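Local coordinates for 1,4-dihydroxy-2-naphthoyl-CoA hydrolase (Escherichia coli, PDB 1VH5) that hydrolyses 1,4-dihydroxy-2-naphthoyl-CoA to 1,4-dihydroxy-2-naphthoate and CoA in menaquinone biosynthesis, and also cleaves a wide range of other acyl-CoA thioesters, at the interface of chains A and B. Sequence-based numbering; all coordinates share one arbitrary frame. Chains: chain A/B, Hypothetical protein ydiI.

Contact 1: the interface of chains A and B. Residues chain A 22, 61-62, 65-66; chain B 56-59.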
ATOM      1  N   MET A  22      12.163  -1.362  -2.273  1.00 17.43           N
ATOM      2  CA  MET A  22      11.278  -1.104  -1.143  1.00 16.23           C
ATOM      3  C   MET A  22      11.225  -2.280  -0.158  1.00 15.32           C
ATOM      4  O   MET A  22      11.133  -2.072   1.049  1.00 15.97           O
ATOM      5  CB  MET A  22       9.866  -0.755  -1.629  1.00 16.62           C
ATOM      6  CG  MET A  22       8.925  -0.263  -0.490  1.00 14.81           C
ATOM      7  SD  MET A  22       7.384   0.352  -1.182  1.00 14.89           S
ATOM      8  CE  MET A  22       7.000   1.594   0.049  1.00 15.06           C
ATOM      9  N   VAL A  61      -0.402  -3.072   2.837  1.00 11.95           N
ATOM     10  CA  VAL A  61      -0.614  -3.324   1.401  1.00 11.93           C
ATOM     11  C   VAL A  61       0.718  -3.524   0.685  1.00 11.83           C
ATOM     12  O   VAL A  61       0.828  -4.365  -0.209  1.00 11.87           O
ATOM     13  CB  VAL A  61      -1.495  -2.226   0.762  1.00 12.27           C
ATOM     14  CG1 VAL A  61      -1.667  -2.520  -0.739  1.00 12.93           C
ATOM     15  CG2 VAL A  61      -2.867  -2.173   1.454  1.00 13.96           C
ATOM     16  N   VAL A  62       1.755  -2.782   1.065  1.00 11.62           N
ATOM     17  CA  VAL A  62       3.081  -3.093   0.538  1.00 11.98           C
ATOM     18  C   VAL A  62       3.457  -4.560   0.817  1.00 11.32           C
ATOM     19  O   VAL A  62       3.925  -5.276  -0.068  1.00 12.49           O
ATOM     20  CB  VAL A  62       4.178  -2.175   1.115  1.00 12.79           C
ATOM     21  CG1 VAL A  62       5.558  -2.633   0.621  1.00 14.12           C
ATOM     22  CG2 VAL A  62       3.950  -0.707   0.686  1.00 13.70           C
ATOM     23  N   GLU A  65       1.224  -6.891  -1.401  1.00 12.51           N
ATOM     24  CA  GLU A  65       1.564  -6.880  -2.815  1.00 12.59           C
ATOM     25  C   GLU A  65       2.942  -7.495  -3.028  1.00 12.71           C
ATOM     26  O   GLU A  65       3.173  -8.148  -4.051  1.00 13.87           O
ATOM     27  CB  GLU A  65       1.497  -5.450  -3.401  1.00 13.68           C
ATOM     28  CG  GLU A  65       1.740  -5.446  -4.913  1.00 17.54           C
ATOM     29  CD  GLU A  65       0.988  -4.392  -5.680  1.00 18.49           C
ATOM     30  OE1 GLU A  65      -0.009  -3.819  -5.163  1.00 20.07           O
ATOM     31  OE2 GLU A  65       1.440  -4.148  -6.808  1.00 19.97           O
ATOM     32  N   SER A  66       3.884  -7.268  -2.106  1.00 13.43           N
ATOM     33  CA  SER A  66       5.237  -7.847  -2.261  1.00 13.89           C
ATOM     34  C   SER A  66       5.187  -9.368  -2.261  1.00 13.98           C
ATOM     35  O   SER A  66       5.903 -10.011  -3.025  1.00 16.09           O
ATOM     36  CB  SER A  66       6.119  -7.393  -1.105  1.00 12.84           C
ATOM     37  OG  SER A  66       6.347  -5.985  -1.143  1.00 13.79           O
TER
ATOM     38  N   HIS B  56       6.659   0.571  -6.892  1.00 13.74           N
ATOM     39  CA  HIS B  56       5.925  -0.523  -6.217  1.00 13.24           C
ATOM     40  C   HIS B  56       4.429  -0.168  -6.073  1.00 13.58           C
ATOM     41  O   HIS B  56       4.080   0.937  -5.638  1.00 13.23           O
ATOM     42  CB  HIS B  56       6.516  -0.671  -4.815  1.00 13.59           C
ATOM     43  CG  HIS B  56       6.259  -1.980  -4.152  1.00 12.93           C
ATOM     44  ND1 HIS B  56       5.010  -2.403  -3.743  1.00 14.32           N
ATOM     45  CD2 HIS B  56       7.130  -2.949  -3.771  1.00 13.68           C
ATOM     46  CE1 HIS B  56       5.120  -3.577  -3.149  1.00 13.80           C
ATOM     47  NE2 HIS B  56       6.402  -3.930  -3.149  1.00 14.60           N
ATOM     48  N   GLY B  57       3.533  -1.065  -6.437  1.00 12.87           N
ATOM     49  CA  GLY B  57       2.108  -0.760  -6.317  1.00 13.08           C
ATOM     50  C   GLY B  57       1.698  -0.476  -4.874  1.00 12.61           C
ATOM     51  O   GLY B  57       0.777   0.331  -4.617  1.00 14.21           O
ATOM     52  N   GLY B  58       2.373  -1.130  -3.919  1.00 11.61           N
ATOM     53  CA  GLY B  58       2.137  -0.803  -2.532  1.00 12.74           C
ATOM     54  C   GLY B  58       2.528   0.623  -2.171  1.00 11.86           C
ATOM     55  O   GLY B  58       1.854   1.249  -1.337  1.00 11.77           O
ATOM     56  N   ALA B  59       3.608   1.151  -2.753  1.00 12.14           N
ATOM     57  CA  ALA B  59       3.995   2.548  -2.524  1.00 12.54           C
ATOM     58  C   ALA B  59       2.902   3.520  -2.998  1.00 11.42           C
ATOM     59  O   ALA B  59       2.606   4.493  -2.296  1.00 12.07           O
ATOM     60  CB  ALA B  59       5.360   2.851  -3.165  1.00 13.07           C
TER
HETATM   61  O   HOH W   1       4.306  -3.810  -7.226  1.00 21.62           O
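A:Ser66 and B:His56 make the direct polar link here: the serine hydroxyl OG and the imidazole NE2 are hydrogen-bonded at 2.9 Å, with the donor not decided. OG also donates to the backbone O of A:Val62, one turn back in helix 57-74, at 2.7 Å; it approaches from above that carbonyl plane, 40° out of it. The chi1 of -66°, which sets OG anti to the carbonyl carbon, leaves the hydroxyl able to serve both partners. At the other ring nitrogen, ND1 accepts the backbone N-H of B:Gly58 at 2.9 Å, in the ring plane. Bonded through both nitrogens, the ring has its rotation fixed.

A water bridges the chains beside it. It lies 2.9 Å from the carboxylate OE2 of A:Glu65, the likely nucleophile or proton acceptor of this PaaI-family hotdog thioesterase, and also bonds the backbone N of B:Gly57 in an almost straight line, 171° at H. The same water sits over one face of the imidazole, towards its rim. The carboxylate thus reaches, through this water, the first turn of the partner's helix 57-74.

Apolar packing fills in around these bonds. A:Met22 crosses the histidine side chain at about a right angle, its sulfur against B:His56 CB and its methyl CE against B:Ala59 CB. A:Val62 splits its branches: CG1 meets the imidazole at CE1, while CG2 rests on the backbone of B:Gly58, 3.5 Å from its carbonyl carbon C.

Contact 2: the interface of chains A and B. Residues chain A 86-90; chain B 85-89.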
ATOM      1  N   GLU A  86      -5.029  -5.061  -9.660  1.00 12.51           N
ATOM      2  CA  GLU A  86      -5.909  -4.462  -8.669  1.00 11.64           C
ATOM      3  C   GLU A  86      -5.485  -5.092  -7.345  1.00 11.49           C
ATOM      4  O   GLU A  86      -5.216  -6.285  -7.253  1.00 11.73           O
ATOM      5  CB  GLU A  86      -7.370  -4.775  -8.991  1.00 12.88           C
ATOM      6  CG  GLU A  86      -8.410  -3.825  -8.345  1.00 13.66           C
ATOM      7  CD  GLU A  86      -8.916  -4.212  -6.952  1.00 13.21           C
ATOM      8  OE1 GLU A  86      -8.540  -5.288  -6.429  1.00 14.16           O
ATOM      9  OE2 GLU A  86      -9.689  -3.408  -6.363  1.00 15.07           O
ATOM     10  N   ILE A  87      -5.483  -4.284  -6.293  1.00 10.24           N
ATOM     11  CA  ILE A  87      -5.307  -4.781  -4.941  1.00 10.88           C
ATOM     12  C   ILE A  87      -6.339  -4.115  -4.048  1.00 12.00           C
ATOM     13  O   ILE A  87      -6.682  -2.933  -4.260  1.00 12.00           O
ATOM     14  CB  ILE A  87      -3.874  -4.521  -4.478  1.00 12.27           C
ATOM     15  CG1 ILE A  87      -3.595  -5.212  -3.143  1.00 15.55           C
ATOM     16  CG2 ILE A  87      -3.559  -2.983  -4.405  1.00 14.39           C
ATOM     17  CD1 ILE A  87      -2.207  -5.701  -2.903  1.00 16.47           C
ATOM     18  N   ASN A  88      -6.849  -4.859  -3.076  1.00 12.16           N
ATOM     19  CA  ASN A  88      -7.830  -4.327  -2.149  1.00 11.89           C
ATOM     20  C   ASN A  88      -7.566  -4.897  -0.778  1.00 12.22           C
ATOM     21  O   ASN A  88      -6.960  -5.976  -0.652  1.00 13.21           O
ATOM     22  CB  ASN A  88      -9.248  -4.594  -2.641  1.00 13.14           C
ATOM     23  CG  ASN A  88      -9.507  -6.055  -2.814  1.00 12.53           C
ATOM     24  OD1 ASN A  88      -9.672  -6.778  -1.829  1.00 15.94           O
ATOM     25  ND2 ASN A  88      -9.504  -6.519  -4.057  1.00 13.21           N
ATOM     26  N   ALA A  89      -7.962  -4.174   0.260  1.00 12.52           N
ATOM     27  CA  ALA A  89      -7.684  -4.592   1.635  1.00 12.61           C
ATOM     28  C   ALA A  89      -8.678  -4.018   2.581  1.00 13.47           C
ATOM     29  O   ALA A  89      -9.104  -2.853   2.418  1.00 13.59           O
ATOM     30  CB  ALA A  89      -6.250  -4.201   2.063  1.00 13.83           C
ATOM     31  N   ASN A  90      -9.019  -4.823   3.580  1.00 14.43           N
ATOM     32  CA  ASN A  90      -9.700  -4.326   4.748  1.00 13.02           C
ATOM     33  C   ASN A  90      -8.793  -4.278   5.963  1.00 12.84           C
ATOM     34  O   ASN A  90      -8.118  -5.273   6.280  1.00 13.70           O
ATOM     35  CB  ASN A  90     -10.881  -5.215   5.046  1.00 14.60           C
ATOM     36  CG  ASN A  90     -11.841  -4.565   5.898  1.00 18.62           C
ATOM     37  OD1 ASN A  90     -11.608  -4.448   7.102  1.00 20.96           O
ATOM     38  ND2 ASN A  90     -12.950  -4.044   5.277  1.00 15.56           N
TER
ATOM     39  N   LEU B  85     -11.027   1.996   6.777  1.00 11.72           N
ATOM     40  CA  LEU B  85     -11.693   0.690   6.806  1.00 11.83           C
ATOM     41  C   LEU B  85     -11.254  -0.173   5.639  1.00 12.36           C
ATOM     42  O   LEU B  85     -10.860  -1.320   5.821  1.00 13.22           O
ATOM     43  CB  LEU B  85     -13.215   0.867   6.784  1.00 12.75           C
ATOM     44  CG  LEU B  85     -13.890   1.665   7.916  1.00 13.86           C
ATOM     45  CD1 LEU B  85     -15.358   1.885   7.563  1.00 15.79           C
ATOM     46  CD2 LEU B  85     -13.756   0.932   9.219  1.00 18.20           C
ATOM     47  N   GLU B  86     -11.360   0.362   4.439  1.00 11.46           N
ATOM     48  CA  GLU B  86     -11.171  -0.397   3.210  1.00 11.19           C
ATOM     49  C   GLU B  86     -10.411   0.468   2.234  1.00 10.43           C
ATOM     50  O   GLU B  86     -10.625   1.665   2.136  1.00 11.55           O
ATOM     51  CB  GLU B  86     -12.528  -0.800   2.628  1.00 13.92           C
ATOM     52  CG  GLU B  86     -12.442  -1.540   1.295  1.00 18.89           C
ATOM     53  CD  GLU B  86     -12.203  -3.021   1.355  1.00 20.06           C
ATOM     54  OE1 GLU B  86     -12.568  -3.724   2.347  1.00 22.75           O
ATOM     55  OE2 GLU B  86     -11.655  -3.459   0.333  1.00 20.61           O
ATOM     56  N   ILE B  87      -9.519  -0.156   1.478  1.00 11.23           N
ATOM     57  CA  ILE B  87      -8.853   0.569   0.388  1.00 10.98           C
ATOM     58  C   ILE B  87      -8.766  -0.329  -0.831  1.00 11.19           C
ATOM     59  O   ILE B  87      -8.610  -1.541  -0.679  1.00 12.77           O
ATOM     60  CB  ILE B  87      -7.422   1.076   0.822  1.00 13.85           C
ATOM     61  CG1 ILE B  87      -6.793   2.040  -0.221  1.00 15.82           C
ATOM     62  CG2 ILE B  87      -6.565  -0.123   1.237  1.00 15.25           C
ATOM     63  CD1 ILE B  87      -5.804   3.041   0.309  1.00 18.45           C
ATOM     64  N   ASN B  88      -8.899   0.226  -2.016  1.00 10.82           N
ATOM     65  CA  ASN B  88      -8.681  -0.546  -3.239  1.00 11.54           C
ATOM     66  C   ASN B  88      -7.917   0.330  -4.200  1.00 10.80           C
ATOM     67  O   ASN B  88      -7.959   1.565  -4.115  1.00 11.46           O
ATOM     68  CB  ASN B  88     -10.002  -1.122  -3.790  1.00 11.51           C
ATOM     69  CG  ASN B  88     -11.026  -0.067  -4.053  1.00 11.15           C
ATOM     70  OD1 ASN B  88     -10.921   0.763  -4.955  1.00 13.04           O
ATOM     71  ND2 ASN B  88     -12.080  -0.119  -3.299  1.00 11.57           N
ATOM     72  N   ALA B  89      -7.200  -0.289  -5.121  1.00 10.73           N
ATOM     73  CA  ALA B  89      -6.396   0.463  -6.080  1.00 10.30           C
ATOM     74  C   ALA B  89      -6.239  -0.318  -7.355  1.00 10.50           C
ATOM     75  O   ALA B  89      -6.040  -1.538  -7.326  1.00 11.79           O
ATOM     76  CB  ALA B  89      -5.033   0.744  -5.526  1.00 11.99           C
TER
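The carboxylate of B:Glu86 and the side-chain amide of A:Asn90 meet near one end of the paired strands, their planes turned 61° apart. A:Asn90 ND2 donates to B:Glu86 OE1 at 3.0 Å, nearly in line with the C-O bond and tilted slightly from the amide plane. The glutamate chain bends at chi2 (84°), which lays one face of its carboxylate over the backbone of chain A: the carbonyl O of A:Ala89 stands almost directly over that face, 3.3 Å from B:Glu86 CD. In the same way the backbone O of B:Leu85 stands over a face of the A:Asn90 amide, 3.4 Å from A:Asn90 CG.

At the other end the twin glutamate is used differently. A:Glu86 turns OE1 along its own strand, towards A:Asn88, and the syn lone pair accepts A:Asn88 ND2 at 2.8 Å, close to the amide plane. A:Glu86 OE2 instead touches CB of B:Asn88 at 3.5 Å.

Between these ends, the A:Asn88 and B:Asn88 CB atoms face each other at 3.7 Å, marking the two-fold axis. Each asparagine holds CG between the backbone N and the carbonyl carbon (chi1 59° in A:Asn88), directing the amide away from the opposing CB.

Backbone bonds tie the strands on either side of this pair. A:Ile87 N donates to B:Ala89 O and B:Ala89 N returns a bond to A:Ile87 O; A:Ala89 and B:Ile87 repeat the exchange. The alanine methyls and isoleucine CG2 branches lie on the sheet face opposite the asparagine side chains. This antiparallel pairing of the two 81-91 strands joins the subunits' sheets edge to edge into one continuous sheet across the hotdog dimer.

The C-alpha centres of contact 1 and contact 2 lie about 12 Å apart in one two-fold symmetric interface. Contact 1 is built chiefly from helix 57-74 of both chains and the residue just before it in chain B; contact 2 is the pairing of the two 81-91 strands. They share no residue, but the centre of contact 2 is about 10 Å from A:Glu65, the probable active-site acid of contact 1. Strand pairing probably helps fix the register in which each acid meets its partner's helix start, so dimerisation probably completes two equivalent active sites, within a tetramer built as a dimer of dimers.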